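Regulatory protein BLAR1 (Bacillus licheniformis, PDB 1NRF) probably senses beta-lactam antibiotics at the cell surface through this extracellular penicillin-binding domain and relays the signal across the membrane to the cytoplasm. Local coordinates at residues A[16-21]-A[44-49]; A[63-68]-A[135-140]. One frame throughout, in Å; residues are numbered along the deposited sequence.

Interaction 1 of 2, residues A[16-21]-A[44-49]; sequences GTNVEY and RKKYTI
Asn-18 and Glu-20 hold the two strands together with their backbones, in the pattern of a parallel beta pair. Asn-18 N reaches Lys-45 O at 3.2 Å and Asn-18 O receives Tyr-47 N at 3.0 Å. Two residues on, the same scheme repeats, with Glu-20 N 2.7 Å from Tyr-47 O and Glu-20 O taken by Ile-49 N.

On the face of Val-19, Tyr-21, Tyr-47 and Ile-49 the contact is apolar. Ile-49 CG1 lies between its own N and carbonyl carbon (chi1 53°), beside the Tyr-21 ring and 3.6 Å from Tyr-21 CE1. Ile-49 CD1 also meets Val-19 CG1 at 3.9 Å. Val-19 CG2 comes against Tyr-47 CD1, while Thr-17 OG1 sits in the plane of the Tyr-47 ring at its edge, 3.5 Å from Tyr-47 CE1. The other face is polar: Glu-20 and Thr-48 run side by side, joined by a weak bond from Thr-48 OG1 to Glu-20 OE1, and Lys-46 NZ curls back to a weak bond with Asn-18 OD1.

A G1 bulge at Lys-45 and Lys-46, opposite Asn-41, leads into the second strand. Tyr-47 OH binds Asn-163 of helix 158-170, and Thr-17 OG1 binds Leu-14 O. Strand 18-21 is the outermost strand at one side of the mixed sheet, with 46-50 between it and antiparallel strand 33-41.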
loop_
_atom_site.group_PDB
_atom_site.type_symbol
_atom_site.label_atom_id
_atom_site.label_comp_id
_atom_site.label_asym_id
_atom_site.label_seq_id
_atom_site.Cartn_x
_atom_site.Cartn_y
_atom_site.Cartn_z
ATOM N N GLY A 16 18.839 -10.000 -10.988
ATOM C CA GLY A 16 19.907 -9.037 -11.170
ATOM C C GLY A 16 20.020 -8.093 -9.991
ATOM O O GLY A 16 20.222 -6.895 -10.182
ATOM N N THR A 17 19.900 -8.633 -8.778
ATOM C CA THR A 17 19.969 -7.833 -7.552
ATOM C C THR A 17 20.739 -8.547 -6.440
ATOM O O THR A 17 21.184 -9.681 -6.616
ATOM C CB THR A 17 18.545 -7.511 -7.012
ATOM O OG1 THR A 17 17.848 -8.730 -6.723
ATOM C CG2 THR A 17 17.745 -6.712 -8.034
ATOM N N ASN A 18 20.898 -7.866 -5.304
ATOM C CA ASN A 18 21.581 -8.427 -4.138
ATOM C C ASN A 18 20.813 -8.040 -2.865
ATOM O O ASN A 18 20.119 -7.025 -2.827
ATOM C CB ASN A 18 23.047 -7.954 -4.083
ATOM C CG ASN A 18 23.205 -6.542 -3.540
ATOM O OD1 ASN A 18 23.279 -6.336 -2.326
ATOM N ND2 ASN A 18 23.265 -5.563 -4.439
ATOM N N VAL A 19 20.927 -8.860 -1.828
ATOM C CA VAL A 19 20.211 -8.613 -0.584
ATOM C C VAL A 19 21.112 -8.414 0.634
ATOM O O VAL A 19 22.166 -9.031 0.755
ATOM C CB VAL A 19 19.224 -9.773 -0.296
ATOM C CG1 VAL A 19 18.465 -9.523 0.994
ATOM C CG2 VAL A 19 18.257 -9.912 -1.454
ATOM N N GLU A 20 20.671 -7.537 1.529
ATOM C CA GLU A 20 21.385 -7.221 2.763
ATOM C C GLU A 20 20.401 -7.381 3.922
ATOM O O GLU A 20 19.205 -7.140 3.773
ATOM C CB GLU A 20 21.896 -5.779 2.710
ATOM C CG GLU A 20 22.711 -5.337 3.907
ATOM C CD GLU A 20 23.118 -3.871 3.814
ATOM O OE1 GLU A 20 22.217 -2.999 3.851
ATOM O OE2 GLU A 20 24.333 -3.591 3.698
ATOM N N TYR A 21 20.900 -7.792 5.075
ATOM C CA TYR A 21 20.032 -7.970 6.224
ATOM C C TYR A 21 20.452 -7.065 7.371
ATOM O O TYR A 21 21.640 -6.854 7.604
ATOM C CB TYR A 21 20.057 -9.430 6.660
ATOM C CG TYR A 21 19.424 -10.352 5.650
ATOM C CD1 TYR A 21 18.045 -10.577 5.650
ATOM C CD2 TYR A 21 20.190 -10.966 4.658
ATOM C CE1 TYR A 21 17.444 -11.384 4.692
ATOM C CE2 TYR A 21 19.594 -11.772 3.693
ATOM C CZ TYR A 21 18.221 -11.975 3.718
ATOM O OH TYR A 21 17.623 -12.761 2.768
ATOM N N ARG A 44 21.429 0.944 -6.547
ATOM C CA ARG A 44 22.292 -0.103 -6.026
ATOM C C ARG A 44 21.666 -1.482 -6.211
ATOM O O ARG A 44 22.285 -2.498 -5.873
ATOM C CB ARG A 44 22.563 0.141 -4.538
ATOM C CG ARG A 44 23.303 1.441 -4.231
ATOM C CD ARG A 44 24.776 1.380 -4.645
ATOM N NE ARG A 44 25.521 0.365 -3.898
ATOM C CZ ARG A 44 25.724 0.395 -2.583
ATOM N NH1 ARG A 44 25.244 1.393 -1.848
ATOM N NH2 ARG A 44 26.404 -0.582 -1.999
ATOM N N LYS A 45 20.447 -1.518 -6.758
ATOM C CA LYS A 45 19.729 -2.778 -6.963
ATOM C C LYS A 45 19.913 -3.618 -5.700
ATOM O O LYS A 45 20.177 -4.818 -5.769
ATOM C CB LYS A 45 20.295 -3.540 -8.166
ATOM C CG LYS A 45 20.346 -2.745 -9.457
ATOM C CD LYS A 45 20.777 -3.626 -10.620
ATOM C CE LYS A 45 21.167 -2.805 -11.848
ATOM N NZ LYS A 45 20.055 -1.981 -12.421
ATOM N N LYS A 46 19.790 -2.974 -4.547
ATOM C CA LYS A 46 19.965 -3.661 -3.279
ATOM C C LYS A 46 18.745 -3.628 -2.365
ATOM O O LYS A 46 18.072 -2.605 -2.214
ATOM C CB LYS A 46 21.148 -3.066 -2.516
ATOM C CG LYS A 46 21.398 -3.736 -1.163
ATOM C CD LYS A 46 22.102 -2.800 -0.191
ATOM C CE LYS A 46 23.363 -2.203 -0.792
ATOM N NZ LYS A 46 24.337 -3.251 -1.205
ATOM N N TYR A 47 18.473 -4.772 -1.754
ATOM C CA TYR A 47 17.379 -4.887 -0.813
ATOM C C TYR A 47 17.983 -4.884 0.575
ATOM O O TYR A 47 18.998 -5.543 0.823
ATOM C CB TYR A 47 16.625 -6.207 -0.960
ATOM C CG TYR A 47 15.819 -6.383 -2.222
ATOM C CD1 TYR A 47 16.333 -7.105 -3.296
ATOM C CD2 TYR A 47 14.509 -5.903 -2.308
ATOM C CE1 TYR A 47 15.571 -7.360 -4.417
ATOM C CE2 TYR A 47 13.731 -6.156 -3.435
ATOM C CZ TYR A 47 14.271 -6.891 -4.483
ATOM O OH TYR A 47 13.509 -7.202 -5.579
ATOM N N THR A 48 17.371 -4.126 1.474
ATOM C CA THR A 48 17.806 -4.106 2.857
ATOM C C THR A 48 16.563 -4.573 3.591
ATOM O O THR A 48 15.519 -3.917 3.531
ATOM C CB THR A 48 18.175 -2.705 3.335
ATOM O OG1 THR A 48 19.221 -2.177 2.512
ATOM C CG2 THR A 48 18.666 -2.760 4.779
ATOM N N ILE A 49 16.650 -5.719 4.253
ATOM C CA ILE A 49 15.483 -6.206 4.958
ATOM C C ILE A 49 15.694 -6.745 6.351
ATOM O O ILE A 49 16.684 -7.407 6.645
ATOM C CB ILE A 49 14.728 -7.284 4.144
ATOM C CG1 ILE A 49 15.678 -8.397 3.723
ATOM C CG2 ILE A 49 14.067 -6.648 2.935
ATOM C CD1 ILE A 49 15.003 -9.446 2.852
#

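Interaction 2 of 2, residues A[63-68]-A[135-140]; sequences STYKVF and IHYGNE
A water molecule bridges Thr-64 and Tyr-137, giving a hydrogen to Thr-64 O at 2.8 Å and lying 2.9 Å from Tyr-137 OH, in the plane of the phenol ring. It joins the 3-10 turn 63-65, which with Lys-66 carries the SxxK motif at the start of helix 66-76 of the penicillin-binding fold, to a loop whose Tyr-137, Gly-138 and Asn-139 match the YGN sequence familiar from class D beta-lactamases.

Across the rest of the contact the fit is aromatic, in two T-shaped stacks that share the Tyr-137 ring. Tyr-65 turns its edge to one face of Tyr-137, planes at 88°, with Tyr-65 CD1 3.3 Å from Tyr-137 CZ. Tyr-137 in turn points its own edge at a face of Phe-68, the centroids 5.4 Å apart. Tyr-137 CB points toward 63-68, and chi1 of -170° sets CG anti to the backbone N. Beside this cluster, Ile-135 CD1 touches Phe-68 CD2 at 3.5 Å.

The loop is set by its own backbone. A Schellman motif with His-136 as its C-prime residue ends helix 125-134, and a type II' turn runs from Tyr-137 to Glu-140. Asn-139 ties the turn to Ser-153 and Gln-155, and Ile-164 of helix 158-170 packs on Ile-135, Tyr-137 and Phe-68. In the 3-10 turn, Ser-63 is probably the serine acylated by the antibiotic; Lys-66, uncarboxylated here, donates a hydrogen bond from Lys-66 NZ to Ser-63 OG, 2.7 Å, within the same segment.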
loop_
_atom_site.group_PDB
_atom_site.type_symbol
_atom_site.label_atom_id
_atom_site.label_comp_id
_atom_site.label_asym_id
_atom_site.label_seq_id
_atom_site.Cartn_x
_atom_site.Cartn_y
_atom_site.Cartn_z
ATOM N N SER A 63 -6.097 -1.805 3.223
ATOM C CA SER A 63 -6.065 -0.544 2.482
ATOM C C SER A 63 -4.844 -0.303 1.580
ATOM O O SER A 63 -4.864 0.634 0.791
ATOM C CB SER A 63 -6.204 0.647 3.425
ATOM O OG SER A 63 -7.555 0.905 3.719
ATOM N N THR A 64 -3.787 -1.114 1.683
ATOM C CA THR A 64 -2.626 -0.894 0.806
ATOM C C THR A 64 -3.013 -1.176 -0.638
ATOM O O THR A 64 -2.419 -0.638 -1.571
ATOM C CB THR A 64 -1.387 -1.811 1.151
ATOM O OG1 THR A 64 -1.694 -3.191 0.901
ATOM C CG2 THR A 64 -0.970 -1.618 2.591
ATOM N N TYR A 65 -4.030 -2.012 -0.808
ATOM C CA TYR A 65 -4.476 -2.405 -2.133
ATOM C C TYR A 65 -5.244 -1.312 -2.904
ATOM O O TYR A 65 -5.385 -1.387 -4.132
ATOM C CB TYR A 65 -5.332 -3.676 -2.009
ATOM C CG TYR A 65 -5.810 -4.179 -3.335
ATOM C CD1 TYR A 65 -4.929 -4.803 -4.212
ATOM C CD2 TYR A 65 -7.113 -3.936 -3.760
ATOM C CE1 TYR A 65 -5.324 -5.160 -5.487
ATOM C CE2 TYR A 65 -7.528 -4.290 -5.032
ATOM C CZ TYR A 65 -6.624 -4.898 -5.896
ATOM O OH TYR A 65 -7.006 -5.230 -7.169
ATOM N N LYS A 66 -5.739 -0.305 -2.186
ATOM C CA LYS A 66 -6.489 0.791 -2.799
ATOM C C LYS A 66 -5.736 1.479 -3.952
ATOM O O LYS A 66 -6.347 2.035 -4.868
ATOM C CB LYS A 66 -6.853 1.830 -1.736
ATOM C CG LYS A 66 -8.004 1.450 -0.813
ATOM C CD LYS A 66 -8.178 2.545 0.232
ATOM C CE LYS A 66 -9.425 2.368 1.072
ATOM N NZ LYS A 66 -9.419 1.114 1.840
ATOM N N VAL A 67 -4.409 1.439 -3.900
ATOM C CA VAL A 67 -3.578 2.031 -4.944
ATOM C C VAL A 67 -3.872 1.351 -6.282
ATOM O O VAL A 67 -4.046 2.014 -7.306
ATOM C CB VAL A 67 -2.063 1.868 -4.612
ATOM C CG1 VAL A 67 -1.211 2.347 -5.772
ATOM C CG2 VAL A 67 -1.715 2.653 -3.343
ATOM N N PHE A 68 -3.938 0.027 -6.263
ATOM C CA PHE A 68 -4.198 -0.719 -7.484
ATOM C C PHE A 68 -5.682 -0.742 -7.807
ATOM O O PHE A 68 -6.069 -0.849 -8.965
ATOM C CB PHE A 68 -3.635 -2.137 -7.372
ATOM C CG PHE A 68 -2.137 -2.178 -7.293
ATOM C CD1 PHE A 68 -1.483 -1.978 -6.080
ATOM C CD2 PHE A 68 -1.377 -2.357 -8.440
ATOM C CE1 PHE A 68 -0.092 -1.952 -6.013
ATOM C CE2 PHE A 68 0.016 -2.333 -8.383
ATOM C CZ PHE A 68 0.659 -2.129 -7.164
ATOM N N ILE A 135 -1.675 -8.219 -13.338
ATOM C CA ILE A 135 -0.528 -7.598 -12.677
ATOM C C ILE A 135 0.113 -8.549 -11.670
ATOM O O ILE A 135 1.004 -8.150 -10.911
ATOM C CB ILE A 135 -0.916 -6.289 -11.940
ATOM C CG1 ILE A 135 -1.912 -6.595 -10.820
ATOM C CG2 ILE A 135 -1.470 -5.277 -12.935
ATOM C CD1 ILE A 135 -2.223 -5.405 -9.928
ATOM N N HIS A 136 -0.337 -9.803 -11.690
ATOM C CA HIS A 136 0.135 -10.840 -10.773
ATOM C C HIS A 136 0.340 -10.294 -9.353
ATOM O O HIS A 136 1.459 -10.210 -8.841
ATOM C CB HIS A 136 1.427 -11.492 -11.299
ATOM C CG HIS A 136 1.738 -12.813 -10.656
ATOM N ND1 HIS A 136 2.304 -13.864 -11.347
ATOM C CD2 HIS A 136 1.547 -13.256 -9.388
ATOM C CE1 HIS A 136 2.443 -14.898 -10.535
ATOM N NE2 HIS A 136 1.991 -14.555 -9.341
ATOM N N TYR A 137 -0.774 -9.934 -8.723
ATOM C CA TYR A 137 -0.767 -9.391 -7.376
ATOM C C TYR A 137 -0.869 -10.479 -6.305
ATOM O O TYR A 137 -1.919 -11.096 -6.119
ATOM C CB TYR A 137 -1.913 -8.390 -7.233
ATOM C CG TYR A 137 -1.879 -7.574 -5.957
ATOM C CD1 TYR A 137 -2.185 -8.148 -4.718
ATOM C CD2 TYR A 137 -1.584 -6.213 -5.993
ATOM C CE1 TYR A 137 -2.199 -7.383 -3.558
ATOM C CE2 TYR A 137 -1.601 -5.441 -4.834
ATOM C CZ TYR A 137 -1.909 -6.033 -3.626
ATOM O OH TYR A 137 -1.927 -5.268 -2.492
ATOM N N GLY A 138 0.238 -10.700 -5.605
ATOM C CA GLY A 138 0.271 -11.693 -4.549
ATOM C C GLY A 138 -0.190 -13.061 -4.995
ATOM O O GLY A 138 0.143 -13.508 -6.079
ATOM N N ASN A 139 -0.963 -13.732 -4.152
ATOM C CA ASN A 139 -1.455 -15.056 -4.487
ATOM C C ASN A 139 -2.533 -14.981 -5.561
ATOM O O ASN A 139 -2.954 -16.005 -6.098
ATOM C CB ASN A 139 -1.992 -15.761 -3.231
ATOM C CG ASN A 139 -3.166 -15.033 -2.590
ATOM O OD1 ASN A 139 -3.696 -14.063 -3.137
ATOM N ND2 ASN A 139 -3.584 -15.511 -1.417
ATOM N N GLU A 140 -2.965 -13.758 -5.872
ATOM C CA GLU A 140 -3.997 -13.518 -6.879
ATOM C C GLU A 140 -5.395 -14.030 -6.502
ATOM O O GLU A 140 -6.306 -13.958 -7.319
ATOM C CB GLU A 140 -3.582 -14.142 -8.224
ATOM C CG GLU A 140 -2.403 -13.457 -8.900
ATOM C CD GLU A 140 -1.987 -14.137 -10.194
ATOM O OE1 GLU A 140 -1.196 -13.546 -10.955
ATOM O OE2 GLU A 140 -2.444 -15.268 -10.453
HETATM O O HOH W 1 -0.806 -2.610 -2.759
#

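Overall arrangement
The two contacts lie on different parts of the sensor domain, their centres about 23 Å apart and their nearest atoms about 13 Å apart, and they follow one another along the chain. Interaction 1 forms the edge of the sheet, its centre about 21 Å from that of the chain and away from the probable active site. The centre of interaction 2 lies about 8 Å from that of the chain; its segment 63-68 carries Ser-63 and Lys-66, though neither touches the loop 135-140. Helix 158-170 is a shared neighbour, touching both strand 46-50 and the segment with the probable nucleophile, where its Gln-161 hydrogen-bonds Thr-64 OG1, which also bonds to Pro-61 O.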